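Local coordinates for protein EvpC (PDB 3EAA) that probably forms hexameric rings as an Hcp-family component of the type VI secretion system of Edwardsiella tarda, in which it is a key protein, at residues A[62-65]-A[66-69]. Numbering follows the deposited sequence.
Sequences WMDC and ASVK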
loop_
_atom_site.group_PDB
_atom_site.type_symbol
_atom_site.label_atom_id
_atom_site.label_comp_id
_atom_site.label_asym_id
_atom_site.label_seq_id
_atom_site.Cartn_x
_atom_site.Cartn_y
_atom_site.Cartn_z
ATOM N N TRP A 62 -6.761 -14.279 -21.122
ATOM C CA TRP A 62 -6.158 -13.511 -22.201
ATOM C C TRP A 62 -7.251 -13.054 -23.126
ATOM O O TRP A 62 -8.413 -13.406 -22.952
ATOM C CB TRP A 62 -5.171 -14.355 -23.006
ATOM C CG TRP A 62 -4.035 -14.904 -22.201
ATOM C CD1 TRP A 62 -3.630 -16.210 -22.126
ATOM C CD2 TRP A 62 -3.163 -14.164 -21.343
ATOM N NE1 TRP A 62 -2.557 -16.324 -21.277
ATOM C CE2 TRP A 62 -2.251 -15.081 -20.777
ATOM C CE3 TRP A 62 -3.062 -12.813 -20.992
ATOM C CZ2 TRP A 62 -1.254 -14.693 -19.887
ATOM C CZ3 TRP A 62 -2.072 -12.430 -20.100
ATOM C CH2 TRP A 62 -1.182 -13.366 -19.561
HETATM N N MSE A 63 -6.873 -12.257 -24.114
HETATM C CA MSE A 63 -7.771 -11.969 -25.212
HETATM C C MSE A 63 -7.918 -13.211 -26.049
HETATM O O MSE A 63 -6.946 -13.905 -26.350
HETATM C CB MSE A 63 -7.218 -10.856 -26.092
HETATM C CG MSE A 63 -7.783 -9.486 -25.782
HETATM SE SE MSE A 63 -7.648 -8.278 -27.306
HETATM C CE MSE A 63 -8.895 -6.906 -26.677
ATOM N N ASP A 64 -9.140 -13.492 -26.445
ATOM C CA ASP A 64 -9.348 -14.551 -27.400
ATOM C C ASP A 64 -10.479 -14.165 -28.330
ATOM O O ASP A 64 -10.711 -12.988 -28.598
ATOM C CB ASP A 64 -9.638 -15.864 -26.682
ATOM C CG ASP A 64 -10.463 -15.662 -25.454
ATOM O OD1 ASP A 64 -11.480 -14.949 -25.555
ATOM O OD2 ASP A 64 -10.100 -16.210 -24.394
ATOM N N CYS A 65 -11.173 -15.176 -28.819
ATOM C CA CYS A 65 -12.247 -14.989 -29.767
ATOM C C CYS A 65 -13.521 -14.622 -29.032
ATOM O O CYS A 65 -14.526 -14.281 -29.651
ATOM C CB CYS A 65 -12.466 -16.293 -30.515
ATOM S SG CYS A 65 -12.557 -17.692 -29.400
ATOM N N ALA A 66 -13.488 -14.717 -27.709
ATOM C CA ALA A 66 -14.685 -14.451 -26.932
ATOM C C ALA A 66 -14.718 -12.996 -26.524
ATOM O O ALA A 66 -15.783 -12.445 -26.249
ATOM C CB ALA A 66 -14.735 -15.338 -25.721
ATOM N N SER A 67 -13.538 -12.385 -26.497
ATOM C CA SER A 67 -13.398 -10.992 -26.111
ATOM C C SER A 67 -14.544 -10.144 -26.631
ATOM O O SER A 67 -15.328 -9.606 -25.851
ATOM C CB SER A 67 -12.082 -10.431 -26.630
ATOM O OG SER A 67 -11.022 -11.303 -26.305
ATOM N N VAL A 68 -14.647 -10.038 -27.952
ATOM C CA VAL A 68 -15.608 -9.124 -28.552
ATOM C C VAL A 68 -17.015 -9.351 -28.018
ATOM O O VAL A 68 -17.738 -8.398 -27.735
ATOM C CB VAL A 68 -15.597 -9.195 -30.079
ATOM C CG1 VAL A 68 -16.748 -8.386 -30.648
ATOM C CG2 VAL A 68 -14.280 -8.672 -30.612
ATOM N N LYS A 69 -17.391 -10.611 -27.853
ATOM C CA LYS A 69 -18.722 -10.943 -27.360
ATOM C C LYS A 69 -18.830 -10.550 -25.894
ATOM O O LYS A 69 -19.875 -10.106 -25.422
ATOM C CB LYS A 69 -18.981 -12.434 -27.527
ATOM C CG LYS A 69 -18.455 -13.005 -28.851
ATOM C CD LYS A 69 -19.567 -13.218 -29.888
ATOM C CE LYS A 69 -19.649 -12.124 -30.949
ATOM N NZ LYS A 69 -20.602 -11.044 -30.597
#
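A helix-capping turn, the loop that feeds helix 67-76 from strand 52-62, brings Asp64 against Ala66 and Ser67. Asp64 OD1 accepts from Ala66 N at 3.0 Å, the N-H approaching from the anti side of the carboxylate and 28° out of its plane. A second, weak bond reaches the same oxygen from Ser67 N, 3.4 Å from Asp64 OD1 with an angle of 131° at the hydrogen. The Asp64 side chain can reach forward over the turn because CG lies between the backbone N and the carbonyl carbon (chi1 37°). Lys61 NZ forms a salt bridge to the same oxygen, giving OD1 of the buried Asp64 three partners, one of them weak. Ser67 OG, set beside its own backbone N, lies 2.9 Å from Asp64 O and hydrogen-bonds to Glu124 of strand 123-129. Across the turn, the selenomethionine Met63 lays CG alongside Ser67 OG at 3.8 Å. Asp64 and Ala66 touch Ile25 of strand 25-27, whereas Met63 packs on Tyr110 and Cys112 of strand 105-113 and on Cys98 of the second subunit, whose Glu153 forms a salt bridge with Lys69, placing the start of helix 67-76 beside a subunit interface.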